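Local structure of N-acetyl-beta-D glucosaminidase (Rhizomucor miehei CAU432, 4ZM6) at residues A[17-22]-A[37-42]; A[74-79]-A[339-344]; A[379-384]-A[474-479]. The protein combines a family 3 glycoside hydrolase region with beta-N-acetylglucosaminidase activity and a GCN5-related glucosamine N-acetyltransferase region that binds acetyl-CoA. All coordinates share one frame; numbering follows the deposited sequence.

Contact 1 (A[17-22]-A[37-42])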
ATOM      1  N   LEU A  17     -22.810  28.727   8.636  1.00 75.86           N
ATOM      2  CA  LEU A  17     -22.058  29.227   9.789  1.00 77.93           C
ATOM      3  C   LEU A  17     -22.202  28.385  11.047  1.00 78.94           C
ATOM      4  O   LEU A  17     -23.163  27.632  11.210  1.00 78.81           O
ATOM      5  CB  LEU A  17     -22.450  30.673  10.107  1.00 79.17           C
ATOM      6  CG  LEU A  17     -21.568  31.743   9.459  1.00 79.59           C
ATOM      7  CD1 LEU A  17     -22.159  32.209   8.135  1.00 77.40           C
ATOM      8  CD2 LEU A  17     -21.384  32.910  10.416  1.00 82.31           C
ATOM      9  N   MET A  18     -21.216  28.544  11.929  1.00 80.86           N
ATOM     10  CA  MET A  18     -21.170  27.875  13.220  1.00 84.65           C
ATOM     11  C   MET A  18     -20.620  28.877  14.225  1.00 89.55           C
ATOM     12  O   MET A  18     -19.509  29.384  14.051  1.00 90.37           O
ATOM     13  CB  MET A  18     -20.262  26.644  13.155  1.00 84.14           C
ATOM     14  CG  MET A  18     -20.244  25.808  14.428  1.00 83.21           C
ATOM     15  SD  MET A  18     -19.213  24.336  14.282  1.00 82.34           S
ATOM     16  CE  MET A  18     -20.162  23.377  13.105  1.00 81.14           C
ATOM     17  N   CYS A  19     -21.400  29.166  15.265  1.00 93.86           N
ATOM     18  CA  CYS A  19     -21.080  30.251  16.192  1.00 93.27           C
ATOM     19  C   CYS A  19     -21.348  29.851  17.638  1.00 92.16           C
ATOM     20  O   CYS A  19     -22.305  29.127  17.923  1.00 87.82           O
ATOM     21  CB  CYS A  19     -21.901  31.493  15.835  1.00 95.72           C
ATOM     22  SG  CYS A  19     -22.033  31.827  14.058  1.00 98.79           S
ATOM     23  N   GLY A  20     -20.499  30.336  18.544  1.00 93.62           N
ATOM     24  CA  GLY A  20     -20.604  30.017  19.967  1.00 95.48           C
ATOM     25  C   GLY A  20     -21.229  31.125  20.794  1.00 98.28           C
ATOM     26  O   GLY A  20     -21.897  32.017  20.261  1.00 98.19           O
ATOM     27  N   PHE A  21     -21.014  31.051  22.106  1.00100.56           N
ATOM     28  CA  PHE A  21     -21.520  32.042  23.061  1.00 99.94           C
ATOM     29  C   PHE A  21     -20.944  31.768  24.452  1.00 99.81           C
ATOM     30  O   PHE A  21     -20.162  30.831  24.634  1.00 97.65           O
ATOM     31  CB  PHE A  21     -23.057  32.033  23.111  1.00 99.03           C
ATOM     32  CG  PHE A  21     -23.648  30.718  23.541  1.00102.04           C
ATOM     33  CD1 PHE A  21     -23.756  30.393  24.888  1.00101.57           C
ATOM     34  CD2 PHE A  21     -24.103  29.805  22.601  1.00103.88           C
ATOM     35  CE1 PHE A  21     -24.299  29.184  25.289  1.00100.20           C
ATOM     36  CE2 PHE A  21     -24.650  28.594  22.996  1.00102.65           C
ATOM     37  CZ  PHE A  21     -24.747  28.284  24.342  1.00100.78           C
ATOM     38  N   ASP A  22     -21.335  32.592  25.425  1.00101.84           N
ATOM     39  CA  ASP A  22     -20.924  32.416  26.818  1.00 99.90           C
ATOM     40  C   ASP A  22     -22.137  32.124  27.703  1.00100.32           C
ATOM     41  O   ASP A  22     -23.261  32.514  27.379  1.00 99.62           O
ATOM     42  CB  ASP A  22     -20.197  33.672  27.311  1.00 97.32           C
ATOM     43  CG  ASP A  22     -19.158  33.367  28.376  1.00 96.15           C
ATOM     44  OD1 ASP A  22     -19.461  32.583  29.301  1.00 95.03           O
ATOM     45  OD2 ASP A  22     -18.037  33.914  28.290  1.00 92.70           O
ATOM     46  N   HIS A  37     -31.328  35.519  11.206  1.00116.99           N
ATOM     47  CA  HIS A  37     -30.340  35.249  10.160  1.00115.72           C
ATOM     48  C   HIS A  37     -30.175  33.763   9.810  1.00112.51           C
ATOM     49  O   HIS A  37     -29.228  33.397   9.111  1.00113.85           O
ATOM     50  CB  HIS A  37     -29.001  35.853  10.582  1.00117.58           C
ATOM     51  CG  HIS A  37     -29.113  37.271  11.050  1.00119.54           C
ATOM     52  ND1 HIS A  37     -29.008  38.347  10.197  1.00120.61           N
ATOM     53  CD2 HIS A  37     -29.350  37.786  12.280  1.00120.44           C
ATOM     54  CE1 HIS A  37     -29.160  39.465  10.882  1.00123.07           C
ATOM     55  NE2 HIS A  37     -29.370  39.153  12.148  1.00123.00           N
ATOM     56  N   ASN A  38     -31.094  32.922  10.294  1.00107.22           N
ATOM     57  CA  ASN A  38     -31.172  31.507   9.905  1.00102.27           C
ATOM     58  C   ASN A  38     -29.891  30.706  10.192  1.00100.18           C
ATOM     59  O   ASN A  38     -29.528  29.815   9.421  1.00 98.26           O
ATOM     60  CB  ASN A  38     -31.548  31.404   8.414  1.00100.11           C
ATOM     61  CG  ASN A  38     -32.165  30.061   8.037  1.00 97.24           C
ATOM     62  OD1 ASN A  38     -32.694  29.337   8.879  1.00 97.44           O
ATOM     63  ND2 ASN A  38     -32.108  29.731   6.752  1.00 92.46           N
ATOM     64  N   LEU A  39     -29.224  31.020  11.304  1.00 98.00           N
ATOM     65  CA  LEU A  39     -27.998  30.317  11.708  1.00 96.27           C
ATOM     66  C   LEU A  39     -28.285  28.816  11.766  1.00 99.07           C
ATOM     67  O   LEU A  39     -29.293  28.403  12.342  1.00101.94           O
ATOM     68  CB  LEU A  39     -27.505  30.804  13.079  1.00 93.98           C
ATOM     69  CG  LEU A  39     -25.997  30.936  13.346  1.00 95.21           C
ATOM     70  CD1 LEU A  39     -25.721  30.821  14.841  1.00 95.69           C
ATOM     71  CD2 LEU A  39     -25.156  29.920  12.593  1.00 95.54           C
ATOM     72  N   GLY A  40     -27.407  28.010  11.166  1.00 97.14           N
ATOM     73  CA  GLY A  40     -27.629  26.569  11.037  1.00 91.85           C
ATOM     74  C   GLY A  40     -26.857  25.658  11.976  1.00 88.30           C
ATOM     75  O   GLY A  40     -27.189  24.477  12.088  1.00 89.75           O
ATOM     76  N   SER A  41     -25.822  26.180  12.632  1.00 82.46           N
ATOM     77  CA  SER A  41     -24.978  25.366  13.503  1.00 80.88           C
ATOM     78  C   SER A  41     -24.479  26.159  14.708  1.00 79.92           C
ATOM     79  O   SER A  41     -24.192  27.348  14.603  1.00 78.36           O
ATOM     80  CB  SER A  41     -23.779  24.816  12.721  1.00 81.55           C
ATOM     81  OG  SER A  41     -24.124  24.491  11.381  1.00 81.89           O
ATOM     82  N   ILE A  42     -24.375  25.481  15.847  1.00 80.97           N
ATOM     83  CA  ILE A  42     -23.865  26.067  17.084  1.00 83.46           C
ATOM     84  C   ILE A  42     -22.624  25.293  17.504  1.00 86.25           C
ATOM     85  O   ILE A  42     -22.484  24.118  17.163  1.00 90.95           O
ATOM     86  CB  ILE A  42     -24.908  25.975  18.223  1.00 84.40           C
ATOM     87  CG1 ILE A  42     -26.240  26.618  17.805  1.00 85.18           C
ATOM     88  CG2 ILE A  42     -24.385  26.610  19.510  1.00 82.06           C
ATOM     89  CD1 ILE A  42     -26.159  28.102  17.503  1.00 85.52           C
TER
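The carbonyl oxygen of Ser-41 is approached by two groups of the adjacent strand 17-19. Cys-19 N gives it a weak hydrogen bond at 3.4 Å, with 152° at the hydrogen. The CA-H of Met-18 points at the same Ser-41 O, its carbon 3.4 Å away. One step further on, the CA-H of Ile-42 meets Cys-19 O in a contact of the same kind. At the start of the strand, Ser-41 OG lies beside its own backbone N (chi1 -36°) and donates a weak hydrogen bond of 3.3 Å to Leu-17 O. Strand 17-19 runs parallel to strand 41-44, Cys-19 pairing with Ile-42; the two are joined through helix 28-37 as the first beta-alpha-beta unit of the family 3 N-terminal domain, which belongs to the TIM-barrel clan. Met-18 and Ser-41 send their side chains to one face of the sheet; the Met-18 thioether chain bends at its end and sets CE 3.9 Å from Ser-41 CB. Cys-19 and Ile-42 occupy the other face, where Leu-39, still in the loop before its strand, reaches back with both methyls. Its CD1 comes within 3.9 Å of Cys-19 SG, while CD2 lies 3.8 Å from Leu-17 CB. Helices 28-37 and 304-318 pack on this side, through Leu-33 against Leu-39 and Gln-305 against Cys-19. Phe-21, past the end of strand 17-19, sets its side chain at about a right angle to that of Ile-42, and Ile-42 CG2 touches the edge of the aromatic ring at CE2, 4.0 Å away.

Contact 2 (A[74-79]-A[339-344])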
ATOM      1  N   PRO A  74     -33.255  21.106  11.621  1.00 77.28           N
ATOM      2  CA  PRO A  74     -32.758  21.425  12.962  1.00 75.13           C
ATOM      3  C   PRO A  74     -31.318  21.911  12.968  1.00 74.79           C
ATOM      4  O   PRO A  74     -30.573  21.673  12.021  1.00 74.20           O
ATOM      5  CB  PRO A  74     -32.872  20.094  13.726  1.00 75.24           C
ATOM      6  CG  PRO A  74     -33.672  19.180  12.863  1.00 76.16           C
ATOM      7  CD  PRO A  74     -33.521  19.665  11.457  1.00 77.07           C
ATOM      8  N   LEU A  75     -30.949  22.606  14.035  1.00 76.37           N
ATOM      9  CA  LEU A  75     -29.583  23.074  14.229  1.00 77.20           C
ATOM     10  C   LEU A  75     -28.613  21.918  14.412  1.00 75.75           C
ATOM     11  O   LEU A  75     -28.990  20.849  14.894  1.00 74.91           O
ATOM     12  CB  LEU A  75     -29.491  23.968  15.474  1.00 79.52           C
ATOM     13  CG  LEU A  75     -30.308  25.261  15.527  1.00 78.88           C
ATOM     14  CD1 LEU A  75     -30.036  25.981  16.840  1.00 78.69           C
ATOM     15  CD2 LEU A  75     -29.994  26.162  14.344  1.00 79.15           C
ATOM     16  N   PHE A  76     -27.366  22.150  14.013  1.00 72.79           N
ATOM     17  CA  PHE A  76     -26.250  21.333  14.453  1.00 71.33           C
ATOM     18  C   PHE A  76     -25.739  21.966  15.738  1.00 72.36           C
ATOM     19  O   PHE A  76     -25.678  23.187  15.844  1.00 74.18           O
ATOM     20  CB  PHE A  76     -25.124  21.308  13.409  1.00 71.44           C
ATOM     21  CG  PHE A  76     -25.135  20.097  12.511  1.00 69.62           C
ATOM     22  CD1 PHE A  76     -25.048  18.819  13.047  1.00 70.63           C
ATOM     23  CD2 PHE A  76     -25.181  20.237  11.128  1.00 68.38           C
ATOM     24  CE1 PHE A  76     -25.043  17.701  12.223  1.00 70.95           C
ATOM     25  CE2 PHE A  76     -25.173  19.125  10.300  1.00 69.08           C
ATOM     26  CZ  PHE A  76     -25.104  17.855  10.847  1.00 69.90           C
ATOM     27  N   ILE A  77     -25.382  21.133  16.709  1.00 73.12           N
ATOM     28  CA  ILE A  77     -24.785  21.594  17.959  1.00 72.53           C
ATOM     29  C   ILE A  77     -23.457  20.858  18.147  1.00 72.49           C
ATOM     30  O   ILE A  77     -23.417  19.720  18.622  1.00 72.48           O
ATOM     31  CB  ILE A  77     -25.728  21.349  19.151  1.00 74.75           C
ATOM     32  CG1 ILE A  77     -27.046  22.099  18.932  1.00 75.89           C
ATOM     33  CG2 ILE A  77     -25.080  21.783  20.463  1.00 74.81           C
ATOM     34  CD1 ILE A  77     -28.053  21.919  20.051  1.00 77.81           C
ATOM     35  N   ALA A  78     -22.371  21.526  17.769  1.00 71.12           N
ATOM     36  CA  ALA A  78     -21.053  20.909  17.719  1.00 68.89           C
ATOM     37  C   ALA A  78     -20.257  21.115  19.005  1.00 67.58           C
ATOM     38  O   ALA A  78     -20.653  21.889  19.873  1.00 67.13           O
ATOM     39  CB  ALA A  78     -20.278  21.453  16.530  1.00 69.31           C
ATOM     40  N   VAL A  79     -19.131  20.410  19.107  1.00 65.21           N
ATOM     41  CA  VAL A  79     -18.255  20.490  20.271  1.00 63.56           C
ATOM     42  C   VAL A  79     -16.883  19.862  19.971  1.00 64.75           C
ATOM     43  O   VAL A  79     -16.784  18.919  19.186  1.00 68.76           O
ATOM     44  CB  VAL A  79     -18.902  19.793  21.492  1.00 63.83           C
ATOM     45  CG1 VAL A  79     -18.908  18.281  21.325  1.00 64.26           C
ATOM     46  CG2 VAL A  79     -18.188  20.179  22.776  1.00 66.08           C
ATOM     47  N   GLN A 339     -28.632  13.488   6.834  1.00 77.79           N
ATOM     48  CA  GLN A 339     -27.990  12.249   7.266  1.00 74.71           C
ATOM     49  C   GLN A 339     -28.154  12.020   8.770  1.00 72.37           C
ATOM     50  O   GLN A 339     -28.303  10.884   9.209  1.00 72.88           O
ATOM     51  CB  GLN A 339     -26.501  12.255   6.891  1.00 74.44           C
ATOM     52  CG  GLN A 339     -25.840  10.880   6.967  1.00 75.73           C
ATOM     53  CD  GLN A 339     -24.371  10.881   6.561  1.00 75.71           C
ATOM     54  OE1 GLN A 339     -23.580  10.078   7.064  1.00 76.50           O
ATOM     55  NE2 GLN A 339     -24.001  11.775   5.646  1.00 73.41           N
ATOM     56  N   PHE A 340     -28.129  13.095   9.551  1.00 71.31           N
ATOM     57  CA  PHE A 340     -28.087  12.989  11.011  1.00 71.75           C
ATOM     58  C   PHE A 340     -29.281  13.591  11.761  1.00 72.91           C
ATOM     59  O   PHE A 340     -29.522  13.220  12.910  1.00 73.46           O
ATOM     60  CB  PHE A 340     -26.808  13.651  11.532  1.00 70.30           C
ATOM     61  CG  PHE A 340     -25.547  12.914  11.177  1.00 69.58           C
ATOM     62  CD1 PHE A 340     -25.104  11.855  11.959  1.00 69.83           C
ATOM     63  CD2 PHE A 340     -24.793  13.288  10.075  1.00 68.96           C
ATOM     64  CE1 PHE A 340     -23.939  11.180  11.645  1.00 69.32           C
ATOM     65  CE2 PHE A 340     -23.627  12.617   9.755  1.00 68.98           C
ATOM     66  CZ  PHE A 340     -23.199  11.560  10.540  1.00 69.18           C
ATOM     67  N   LEU A 341     -30.020  14.506  11.134  1.00 74.63           N
ATOM     68  CA  LEU A 341     -30.985  15.341  11.860  1.00 76.54           C
ATOM     69  C   LEU A 341     -32.428  15.145  11.399  1.00 77.27           C
ATOM     70  O   LEU A 341     -32.707  15.074  10.207  1.00 74.79           O
ATOM     71  CB  LEU A 341     -30.603  16.823  11.735  1.00 76.20           C
ATOM     72  CG  LEU A 341     -29.143  17.179  12.053  1.00 74.55           C
ATOM     73  CD1 LEU A 341     -28.878  18.656  11.824  1.00 73.53           C
ATOM     74  CD2 LEU A 341     -28.779  16.797  13.478  1.00 73.95           C
ATOM     75  N   ASN A 342     -33.334  15.043  12.367  1.00 82.31           N
ATOM     76  CA  ASN A 342     -34.770  15.071  12.106  1.00 86.87           C
ATOM     77  C   ASN A 342     -35.491  15.645  13.325  1.00 90.12           C
ATOM     78  O   ASN A 342     -35.116  15.367  14.464  1.00 89.20           O
ATOM     79  CB  ASN A 342     -35.298  13.677  11.744  1.00 87.39           C
ATOM     80  CG  ASN A 342     -35.457  12.775  12.952  1.00 88.20           C
ATOM     81  OD1 ASN A 342     -36.440  12.867  13.689  1.00 88.57           O
ATOM     82  ND2 ASN A 342     -34.494  11.887  13.155  1.00 91.30           N
ATOM     83  N   TRP A 343     -36.528  16.440  13.075  1.00 92.56           N
ATOM     84  CA  TRP A 343     -37.153  17.247  14.126  1.00 92.84           C
ATOM     85  C   TRP A 343     -37.693  16.453  15.318  1.00 93.65           C
ATOM     86  O   TRP A 343     -37.603  16.918  16.452  1.00 91.58           O
ATOM     87  CB  TRP A 343     -38.261  18.126  13.535  1.00 90.17           C
ATOM     88  CG  TRP A 343     -37.734  19.349  12.856  1.00 86.89           C
ATOM     89  CD1 TRP A 343     -37.792  19.643  11.523  1.00 86.62           C
ATOM     90  CD2 TRP A 343     -37.054  20.445  13.481  1.00 83.51           C
ATOM     91  NE1 TRP A 343     -37.196  20.861  11.281  1.00 86.20           N
ATOM     92  CE2 TRP A 343     -36.732  21.371  12.466  1.00 83.86           C
ATOM     93  CE3 TRP A 343     -36.687  20.731  14.801  1.00 82.76           C
ATOM     94  CZ2 TRP A 343     -36.065  22.568  12.732  1.00 83.35           C
ATOM     95  CZ3 TRP A 343     -36.025  21.923  15.065  1.00 83.06           C
ATOM     96  CH2 TRP A 343     -35.722  22.826  14.034  1.00 83.17           C
ATOM     97  N   ASP A 344     -38.236  15.263  15.062  1.00 96.75           N
ATOM     98  CA  ASP A 344     -38.894  14.474  16.107  1.00 99.68           C
ATOM     99  C   ASP A 344     -37.957  14.172  17.276  1.00101.97           C
ATOM    100  O   ASP A 344     -38.142  14.709  18.369  1.00105.17           O
ATOM    101  CB  ASP A 344     -39.468  13.170  15.539  1.00103.33           C
ATOM    102  CG  ASP A 344     -40.619  13.406  14.571  1.00106.62           C
ATOM    103  OD1 ASP A 344     -40.432  14.158  13.590  1.00112.45           O
ATOM    104  OD2 ASP A 344     -41.708  12.833  14.784  1.00103.93           O
TER
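Leu-341 packs against Pro-74 and Phe-76 where the chain leaves helix 323-340 near the start of strand 76-79 of the TIM-barrel-type domain. The meeting is at the end where that strand begins, which in such barrels is the end remote from the catalytic face. Followed outward, Leu-341 CB lies 4.0 Å from Pro-74 CG. With CG set beside the backbone N (chi1 -50°), the branch point comes 4.1 Å from Phe-76 CE1. CD2 stays at that same ring carbon, whereas CD1 rests over the middle of the Phe-76 ring, 3.8 Å from its centroid and only 3° off the normal, a CH-pi contact touching all six carbons about equally. The same CD1 methyl also touches Pro-74 O, a backbone oxygen that accepts a hydrogen bond from Lys-337. The Phe-76 ring also meets Trp-129 edge-to-face. After Leu-341 the chain turns from one helix into the next: Asn-342 takes the N-cap position of helix 343-348, its side chain capping a backbone N of the first turn while ND2 bonds to Asp-345. Trp-343 follows, its NE1 hydrogen-bonded to Lys-72 O and its ring in cation-pi contact with Arg-67. The proline ring crosses one indole face. Its CG stands over the six-membered ring, 3.8 Å from the centroid and 16° off the normal, while Pro-74 CA approaches Trp-343 CH2 to 3.4 Å.

Contact 3 (A[379-384]-A[474-479])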
ATOM      1  N   LYS A 379      17.653   0.728  36.566  1.00 59.72           N
ATOM      2  CA  LYS A 379      17.977   0.153  37.880  1.00 61.12           C
ATOM      3  C   LYS A 379      16.872  -0.758  38.433  1.00 60.15           C
ATOM      4  O   LYS A 379      16.930  -1.160  39.590  1.00 63.35           O
ATOM      5  CB  LYS A 379      18.230   1.265  38.898  1.00 63.52           C
ATOM      6  CG  LYS A 379      19.165   2.373  38.439  1.00 67.75           C
ATOM      7  CD  LYS A 379      20.611   1.914  38.330  1.00 71.38           C
ATOM      8  CE  LYS A 379      21.564   3.011  38.791  1.00 76.27           C
ATOM      9  NZ  LYS A 379      22.990   2.583  38.762  1.00 79.25           N
ATOM     10  N   ASN A 380      15.870  -1.078  37.618  1.00 58.79           N
ATOM     11  CA  ASN A 380      14.694  -1.831  38.072  1.00 59.45           C
ATOM     12  C   ASN A 380      14.007  -1.229  39.304  1.00 57.49           C
ATOM     13  O   ASN A 380      13.431  -1.951  40.111  1.00 56.85           O
ATOM     14  CB  ASN A 380      15.042  -3.303  38.313  1.00 60.76           C
ATOM     15  CG  ASN A 380      15.261  -4.067  37.023  1.00 61.32           C
ATOM     16  OD1 ASN A 380      14.308  -4.478  36.365  1.00 60.92           O
ATOM     17  ND2 ASN A 380      16.520  -4.268  36.661  1.00 63.22           N
ATOM     18  N   THR A 381      14.059   0.097  39.420  1.00 56.18           N
ATOM     19  CA  THR A 381      13.363   0.829  40.470  1.00 52.22           C
ATOM     20  C   THR A 381      11.881   0.468  40.470  1.00 51.14           C
ATOM     21  O   THR A 381      11.299   0.216  41.526  1.00 50.56           O
ATOM     22  CB  THR A 381      13.517   2.349  40.264  1.00 52.92           C
ATOM     23  OG1 THR A 381      14.908   2.680  40.147  1.00 53.09           O
ATOM     24  CG2 THR A 381      12.906   3.127  41.424  1.00 53.04           C
ATOM     25  N   LEU A 382      11.283   0.445  39.281  1.00 50.96           N
ATOM     26  CA  LEU A 382       9.900   0.020  39.114  1.00 51.82           C
ATOM     27  C   LEU A 382       9.839  -1.490  38.955  1.00 52.38           C
ATOM     28  O   LEU A 382      10.678  -2.067  38.272  1.00 54.79           O
ATOM     29  CB  LEU A 382       9.271   0.642  37.869  1.00 53.59           C
ATOM     30  CG  LEU A 382       9.039   2.152  37.816  1.00 54.71           C
ATOM     31  CD1 LEU A 382       8.325   2.492  36.513  1.00 54.12           C
ATOM     32  CD2 LEU A 382       8.244   2.632  39.021  1.00 54.97           C
ATOM     33  N   PRO A 383       8.840  -2.141  39.570  1.00 52.55           N
ATOM     34  CA  PRO A 383       7.822  -1.535  40.426  1.00 51.99           C
ATOM     35  C   PRO A 383       8.401  -1.237  41.794  1.00 51.14           C
ATOM     36  O   PRO A 383       9.330  -1.928  42.224  1.00 47.73           O
ATOM     37  CB  PRO A 383       6.748  -2.615  40.512  1.00 52.31           C
ATOM     38  CG  PRO A 383       7.488  -3.893  40.333  1.00 52.14           C
ATOM     39  CD  PRO A 383       8.675  -3.600  39.461  1.00 51.42           C
ATOM     40  N   ILE A 384       7.881  -0.198  42.448  1.00 52.60           N
ATOM     41  CA  ILE A 384       8.333   0.157  43.796  1.00 53.23           C
ATOM     42  C   ILE A 384       7.504  -0.594  44.829  1.00 53.74           C
ATOM     43  O   ILE A 384       6.295  -0.801  44.656  1.00 54.40           O
ATOM     44  CB  ILE A 384       8.319   1.686  44.074  1.00 52.79           C
ATOM     45  CG1 ILE A 384       6.901   2.273  44.077  1.00 52.98           C
ATOM     46  CG2 ILE A 384       9.181   2.413  43.057  1.00 52.43           C
ATOM     47  CD1 ILE A 384       6.832   3.657  44.687  1.00 52.37           C
ATOM     48  N   ARG A 474      16.162   7.097  45.281  1.00 63.92           N
ATOM     49  CA  ARG A 474      15.432   6.362  44.246  1.00 62.64           C
ATOM     50  C   ARG A 474      14.393   7.274  43.587  1.00 60.21           C
ATOM     51  O   ARG A 474      13.364   7.599  44.176  1.00 60.85           O
ATOM     52  CB  ARG A 474      14.771   5.120  44.841  1.00 64.85           C
ATOM     53  CG  ARG A 474      15.725   4.257  45.650  1.00 66.80           C
ATOM     54  CD  ARG A 474      15.035   3.047  46.249  1.00 71.59           C
ATOM     55  NE  ARG A 474      15.870   2.426  47.277  1.00 75.10           N
ATOM     56  CZ  ARG A 474      15.981   2.855  48.534  1.00 76.01           C
ATOM     57  NH1 ARG A 474      15.309   3.923  48.960  1.00 76.74           N
ATOM     58  NH2 ARG A 474      16.780   2.211  49.375  1.00 76.70           N
ATOM     59  N   LEU A 475      14.689   7.683  42.357  1.00 58.22           N
ATOM     60  CA  LEU A 475      13.881   8.648  41.620  1.00 53.75           C
ATOM     61  C   LEU A 475      13.055   7.938  40.566  1.00 51.58           C
ATOM     62  O   LEU A 475      13.551   7.034  39.919  1.00 52.24           O
ATOM     63  CB  LEU A 475      14.801   9.651  40.924  1.00 52.56           C
ATOM     64  CG  LEU A 475      14.147  10.730  40.063  1.00 52.70           C
ATOM     65  CD1 LEU A 475      13.335  11.688  40.927  1.00 52.57           C
ATOM     66  CD2 LEU A 475      15.212  11.474  39.272  1.00 53.43           C
ATOM     67  N   VAL A 476      11.796   8.339  40.406  1.00 50.01           N
ATOM     68  CA  VAL A 476      11.004   7.945  39.239  1.00 48.66           C
ATOM     69  C   VAL A 476      10.353   9.213  38.692  1.00 47.94           C
ATOM     70  O   VAL A 476       9.866  10.043  39.460  1.00 49.16           O
ATOM     71  CB  VAL A 476       9.952   6.831  39.537  1.00 49.51           C
ATOM     72  CG1 VAL A 476      10.210   6.150  40.875  1.00 50.17           C
ATOM     73  CG2 VAL A 476       8.522   7.352  39.496  1.00 49.86           C
ATOM     74  N   VAL A 477      10.355   9.362  37.370  1.00 46.23           N
ATOM     75  CA  VAL A 477       9.779  10.535  36.717  1.00 43.81           C
ATOM     76  C   VAL A 477       8.603  10.143  35.819  1.00 42.77           C
ATOM     77  O   VAL A 477       8.758   9.347  34.893  1.00 40.80           O
ATOM     78  CB  VAL A 477      10.839  11.269  35.878  1.00 43.67           C
ATOM     79  CG1 VAL A 477      10.239  12.503  35.211  1.00 42.61           C
ATOM     80  CG2 VAL A 477      12.034  11.640  36.749  1.00 43.85           C
ATOM     81  N   ALA A 478       7.433  10.712  36.104  1.00 42.49           N
ATOM     82  CA  ALA A 478       6.228  10.483  35.310  1.00 42.20           C
ATOM     83  C   ALA A 478       5.836  11.753  34.564  1.00 41.83           C
ATOM     84  O   ALA A 478       5.434  12.739  35.190  1.00 42.69           O
ATOM     85  CB  ALA A 478       5.086  10.039  36.211  1.00 42.89           C
ATOM     86  N   ALA A 479       5.957  11.726  33.234  1.00 41.55           N
ATOM     87  CA  ALA A 479       5.511  12.830  32.374  1.00 41.96           C
ATOM     88  C   ALA A 479       4.063  12.608  31.938  1.00 43.09           C
ATOM     89  O   ALA A 479       3.730  11.584  31.340  1.00 42.99           O
ATOM     90  CB  ALA A 479       6.417  12.958  31.164  1.00 42.35           C
TER
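Thr-381 meets a flat group in the peptide that joins Leu-475 to Val-476: its CG2 methyl stands well above the peptide plane, 4.2 Å from Leu-475 O. The other flat group, the Arg-474 guanidinium, turns away from the loop and makes a cation-pi contact with Trp-447, with NH1 hydrogen-bonded to Asp-446 O; what Arg-474 offers to segment 379-384 is its aliphatic base, CB lying 4.4 Å from Thr-381 CG2. In Thr-381, OG1 sits beside the backbone N (chi1 -54°) and CG2 is anti to that nitrogen, which places the methyl on the strand side. Val-476 answers with CG1, which approaches Thr-381 CG2 to 4.1 Å, the two side chains crossing obliquely. The same valine methyl is met by two more loop residues: Leu-382 CD2 and Ile-384 CG2 each lie 4.4 Å from Val-476 CG1. One valine methyl is thus met by three methyl groups, at distances of loose van der Waals packing and without a hydrogen bond between the segments. The peptide between Leu-382 and Pro-383 is cis, within the turn that brings both Leu-382 and Ile-384 to the valine. Helix 503-513 adds Ile-513 beside both Leu-382 and Ile-384, and Thr-494 of the adjoining strand touches Thr-381 and Val-476. The backbone of Val-476 is meanwhile bonded to Val-448 and Ile-450. Loop 379-384 and helix 503-513 pack together on Val-476's side of a mixed sheet whose inner strands run parallel, an alpha/beta sandwich consistent with the second domain of family 3 glycoside hydrolases.

Contacts 1 and 2 share one parallel sheet. Strands 41-44 and 76-79 are neighbours in it, probably hydrogen-bonded from Ile-42 N to Phe-76 O and from Ala-78 N to Ile-42 O, and Met-18 SD packs on Ala-78 CB. Contact 1 is fully buried and joins strand to strand through one weak backbone bond, a weak serine bond and CA-H...O contacts. Contact 2 is partly buried, lies at the N-terminal end of a strand and relies on CH-pi packing on aromatic faces. Contact 3 belongs to a different, mixed sheet, its centre about 50 Å from that of contact 1; largely buried too, it joins a loop to a strand by sparse aliphatic touches, its one exposed participant being Arg-474.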